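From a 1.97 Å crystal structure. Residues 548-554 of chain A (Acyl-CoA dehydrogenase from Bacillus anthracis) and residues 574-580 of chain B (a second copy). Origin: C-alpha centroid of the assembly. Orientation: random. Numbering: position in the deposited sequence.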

ATOM      1  N   LYS A 548      -9.579  14.467 -16.999  1.00 42.75           N
ATOM      2  CA  LYS A 548     -10.819  15.088 -16.521  1.00 44.46           C
ATOM      3  C   LYS A 548     -10.592  15.988 -15.318  1.00 43.57           C
ATOM      4  O   LYS A 548     -11.064  17.122 -15.311  1.00 43.43           O
ATOM      5  CB  LYS A 548     -11.874  14.037 -16.133  1.00 45.23           C
ATOM      6  CG  LYS A 548     -12.583  13.402 -17.308  1.00 50.04           C
ATOM      7  CD  LYS A 548     -13.827  12.627 -16.849  1.00 56.88           C
ATOM      8  CE  LYS A 548     -14.299  11.651 -17.946  1.00 60.60           C
ATOM      9  NZ  LYS A 548     -15.719  11.201 -17.743  1.00 64.08           N
ATOM     10  N   GLU A 549      -9.888  15.474 -14.303  1.00 41.66           N
ATOM     11  CA  GLU A 549      -9.589  16.257 -13.097  1.00 42.63           C
ATOM     12  C   GLU A 549      -8.797  17.517 -13.434  1.00 42.08           C
ATOM     13  O   GLU A 549      -9.063  18.595 -12.894  1.00 42.34           O
ATOM     14  CB  GLU A 549      -8.819  15.434 -12.030  1.00 41.91           C
ATOM     15  CG  GLU A 549      -8.603  16.240 -10.729  1.00 45.37           C
ATOM     16  CD  GLU A 549      -7.875  15.465  -9.620  1.00 51.71           C
ATOM     17  OE1 GLU A 549      -6.669  15.187  -9.751  1.00 53.93           O
ATOM     18  OE2 GLU A 549      -8.509  15.149  -8.592  1.00 54.81           O
ATOM     19  N   THR A 550      -7.830  17.382 -14.334  1.00 42.53           N
ATOM     20  CA  THR A 550      -7.043  18.540 -14.752  1.00 43.70           C
ATOM     21  C   THR A 550      -7.867  19.557 -15.561  1.00 44.51           C
ATOM     22  O   THR A 550      -7.714  20.754 -15.357  1.00 44.69           O
ATOM     23  CB  THR A 550      -5.817  18.127 -15.524  1.00 43.43           C
ATOM     24  OG1 THR A 550      -5.066  17.200 -14.730  1.00 44.21           O
ATOM     25  CG2 THR A 550      -4.951  19.345 -15.811  1.00 45.01           C
ATOM     26  N   LEU A 551      -8.724  19.086 -16.470  1.00 45.43           N
ATOM     27  CA  LEU A 551      -9.579  20.002 -17.272  1.00 47.11           C
ATOM     28  C   LEU A 551     -10.540  20.799 -16.389  1.00 46.86           C
ATOM     29  O   LEU A 551     -10.702  22.000 -16.558  1.00 47.98           O
ATOM     30  CB  LEU A 551     -10.343  19.248 -18.388  1.00 47.32           C
ATOM     31  CG  LEU A 551      -9.510  18.722 -19.568  1.00 49.60           C
ATOM     32  CD1 LEU A 551     -10.333  17.850 -20.545  1.00 51.62           C
ATOM     33  CD2 LEU A 551      -8.863  19.874 -20.311  1.00 53.14           C
ATOM     34  N   ILE A 552     -11.152  20.122 -15.427  1.00 46.59           N
ATOM     35  CA  ILE A 552     -12.047  20.744 -14.477  1.00 46.97           C
ATOM     36  C   ILE A 552     -11.347  21.770 -13.572  1.00 48.17           C
ATOM     37  O   ILE A 552     -11.975  22.725 -13.116  1.00 47.86           O
ATOM     38  CB  ILE A 552     -12.751  19.680 -13.607  1.00 45.92           C
ATOM     39  CG1 ILE A 552     -13.643  18.778 -14.474  1.00 46.22           C
ATOM     40  CG2 ILE A 552     -13.562  20.327 -12.500  1.00 45.10           C
ATOM     41  CD1 ILE A 552     -14.078  17.487 -13.753  1.00 44.82           C
ATOM     42  N   ALA A 553     -10.065  21.556 -13.287  1.00 48.49           N
ATOM     43  CA  ALA A 553      -9.327  22.476 -12.435  1.00 50.32           C
ATOM     44  C   ALA A 553      -8.834  23.678 -13.238  1.00 52.67           C
ATOM     45  O   ALA A 553      -8.447  24.703 -12.675  1.00 53.08           O
ATOM     46  CB  ALA A 553      -8.144  21.767 -11.797  1.00 49.22           C
ATOM     47  N   VAL A 554      -8.838  23.540 -14.555  1.00 54.77           N
ATOM     48  CA  VAL A 554      -8.179  24.519 -15.413  1.00 58.08           C
ATOM     49  C   VAL A 554      -9.146  25.407 -16.184  1.00 60.66           C
ATOM     50  O   VAL A 554      -8.794  26.519 -16.556  1.00 62.36           O
ATOM     51  CB  VAL A 554      -7.148  23.816 -16.314  1.00 57.58           C
ATOM     52  CG1 VAL A 554      -6.935  24.536 -17.607  1.00 59.44           C
ATOM     53  CG2 VAL A 554      -5.832  23.645 -15.543  1.00 55.93           C
TER
ATOM     54  N   THR B 574     -22.835  17.246 -13.104  1.00 49.73           N
ATOM     55  CA  THR B 574     -21.804  18.255 -13.313  1.00 51.07           C
ATOM     56  C   THR B 574     -20.761  18.106 -12.218  1.00 50.42           C
ATOM     57  O   THR B 574     -21.044  18.399 -11.057  1.00 50.38           O
ATOM     58  CB  THR B 574     -22.369  19.689 -13.323  1.00 52.46           C
ATOM     59  OG1 THR B 574     -23.243  19.840 -14.446  1.00 54.50           O
ATOM     60  CG2 THR B 574     -21.228  20.729 -13.425  1.00 52.71           C
ATOM     61  N   PRO B 575     -19.553  17.635 -12.581  1.00 49.90           N
ATOM     62  CA  PRO B 575     -18.582  17.321 -11.532  1.00 49.34           C
ATOM     63  C   PRO B 575     -18.046  18.572 -10.823  1.00 49.48           C
ATOM     64  O   PRO B 575     -18.042  19.662 -11.399  1.00 50.52           O
ATOM     65  CB  PRO B 575     -17.463  16.589 -12.296  1.00 49.42           C
ATOM     66  CG  PRO B 575     -17.554  17.139 -13.680  1.00 49.35           C
ATOM     67  CD  PRO B 575     -19.010  17.414 -13.931  1.00 50.12           C
ATOM     68  N   LEU B 576     -17.606  18.387  -9.580  1.00 48.48           N
ATOM     69  CA  LEU B 576     -17.016  19.434  -8.768  1.00 48.02           C
ATOM     70  C   LEU B 576     -15.533  19.564  -9.076  1.00 47.03           C
ATOM     71  O   LEU B 576     -14.896  18.610  -9.551  1.00 46.69           O
ATOM     72  CB  LEU B 576     -17.188  19.091  -7.281  1.00 47.93           C
ATOM     73  CG  LEU B 576     -18.623  19.015  -6.753  1.00 49.71           C
ATOM     74  CD1 LEU B 576     -18.659  18.545  -5.319  1.00 49.04           C
ATOM     75  CD2 LEU B 576     -19.329  20.384  -6.928  1.00 47.72           C
ATOM     76  N   ASN B 577     -14.991  20.744  -8.789  1.00 46.14           N
ATOM     77  CA  ASN B 577     -13.551  20.961  -8.768  1.00 45.09           C
ATOM     78  C   ASN B 577     -13.017  20.689  -7.358  1.00 43.65           C
ATOM     79  O   ASN B 577     -13.101  21.537  -6.483  1.00 43.02           O
ATOM     80  CB  ASN B 577     -13.209  22.389  -9.234  1.00 45.54           C
ATOM     81  CG  ASN B 577     -11.715  22.618  -9.389  1.00 45.84           C
ATOM     82  OD1 ASN B 577     -10.890  21.679  -9.353  1.00 45.94           O
ATOM     83  ND2 ASN B 577     -11.350  23.872  -9.542  1.00 44.14           N
ATOM     84  N   VAL B 578     -12.466  19.500  -7.155  1.00 42.75           N
ATOM     85  CA  VAL B 578     -12.078  19.050  -5.813  1.00 42.47           C
ATOM     86  C   VAL B 578     -10.726  19.618  -5.313  1.00 42.45           C
ATOM     87  O   VAL B 578     -10.447  19.628  -4.113  1.00 42.88           O
ATOM     88  CB  VAL B 578     -12.129  17.494  -5.701  1.00 41.53           C
ATOM     89  CG1 VAL B 578     -13.495  16.993  -6.098  1.00 42.10           C
ATOM     90  CG2 VAL B 578     -11.063  16.825  -6.575  1.00 41.23           C
ATOM     91  N   ILE B 579      -9.911  20.119  -6.233  1.00 42.77           N
ATOM     92  CA  ILE B 579      -8.561  20.606  -5.907  1.00 42.37           C
ATOM     93  C   ILE B 579      -8.560  21.792  -4.915  1.00 42.67           C
ATOM     94  O   ILE B 579      -7.890  21.725  -3.875  1.00 41.85           O
ATOM     95  CB  ILE B 579      -7.719  20.862  -7.205  1.00 42.63           C
ATOM     96  CG1 ILE B 579      -7.484  19.523  -7.930  1.00 42.89           C
ATOM     97  CG2 ILE B 579      -6.399  21.585  -6.882  1.00 42.63           C
ATOM     98  CD1 ILE B 579      -6.717  19.613  -9.232  1.00 47.34           C
ATOM     99  N   PRO B 580      -9.338  22.863  -5.207  1.00 43.25           N
ATOM    100  CA  PRO B 580      -9.450  23.901  -4.191  1.00 42.92           C
ATOM    101  C   PRO B 580     -10.138  23.421  -2.918  1.00 41.42           C
ATOM    102  O   PRO B 580      -9.794  23.883  -1.834  1.00 42.46           O
ATOM    103  CB  PRO B 580     -10.280  25.015  -4.888  1.00 44.88           C
ATOM    104  CG  PRO B 580     -10.136  24.767  -6.328  1.00 45.29           C
ATOM    105  CD  PRO B 580     -10.024  23.249  -6.453  1.00 44.28           C
TER
HETATM  106  O   HOH W   1     -10.453  19.114 -10.673  1.00 48.16           O
HETATM  107  O   HOH W   2      -8.633  24.928  -9.676  1.00 65.50           O

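This is a small, largely apolar contact between one face of a helix in chain A and an extended segment of chain B that leads into a helix, with no direct hydrogen bond between the two stretches and two waters joining their polar groups instead. About 335 Å² of surface is buried, counting both sides.

The helix of chain A offers Glu A549, Ile A552 and Ala A553. Ile A552 and Ala A553 follow Glu A549 by three and four positions, about one turn of helix, so all three can reach chain B. The turn is held by backbone hydrogen bonds from Ile A552 N to Lys A548 O (3.0 Å) and from Ala A553 N to Glu A549 O (3.2 Å). Thr A550 and Val A554 direct their CA-to-CB bonds away from chain B, and Leu A551 lies out of reach.

Ile A552 has the largest area covered by the partner. Its CA-to-CB bond points toward chain B, and with chi1 in m and chi2 in t the side chain extends CD1 of Ile A552 to within 3.5 Å of CG of Pro B575. The ring of Pro B575, whose CA-to-CB bond also points toward chain A, is a compact, rigid apolar surface against which a methyl group can pack without leaving a polar atom unsatisfied. CG2 of Ile A552, on the other branch, lies 3.7 Å from O of Leu B576. A beta-branched side chain suits this place because it can touch two neighbouring residues at once. The CA-to-CB bond of Leu B576 points away, so its part in the contact is mainly that of its backbone.

A second apolar contact forms where CD1 of Ile B579 reaches CB of Ala A553, 3.6 Å away. Here a long side chain meets a short one: the CA-to-CB bond of Ile B579 points toward chain A, and chi2 in t extends CD1, while the side chain of Ala A553 is a single methyl. The CA atoms of Ala A553 and Asn B577, 5.8 Å apart, are the nearest CA pair. Glutamate suits its place because its methylenes can pack while its carboxylate stays polar: CG of Glu A549 is 4.1 Å from CD1 of Ile B579, and OE2 of Glu A549 lies 3.7 Å from CG2 of Val B578, a van der Waals contact. OE1 is hydrogen-bonded elsewhere in the structure. Val B578 and Ile B579 are buried, as suits apolar side chains.

Asn B577 provides the polar link. Its chi1 in t brings the amide near the helix, where OD1 of Asn B577 lies 3.5 Å from CA of Ala A553, and the two ends of the amide engage different waters. Water 1 donates to OD1 of Asn B577 at 2.9 Å and to the backbone O of Glu A549 at 2.7 Å. Water 2 accepts from ND2 of Asn B577 at 2.9 Å and donates to O of Ala A553 at 3.0 Å. Asparagine suits this position because one short side chain carries both an acceptor and a donor, so each water can bridge it to a carbonyl of the helix.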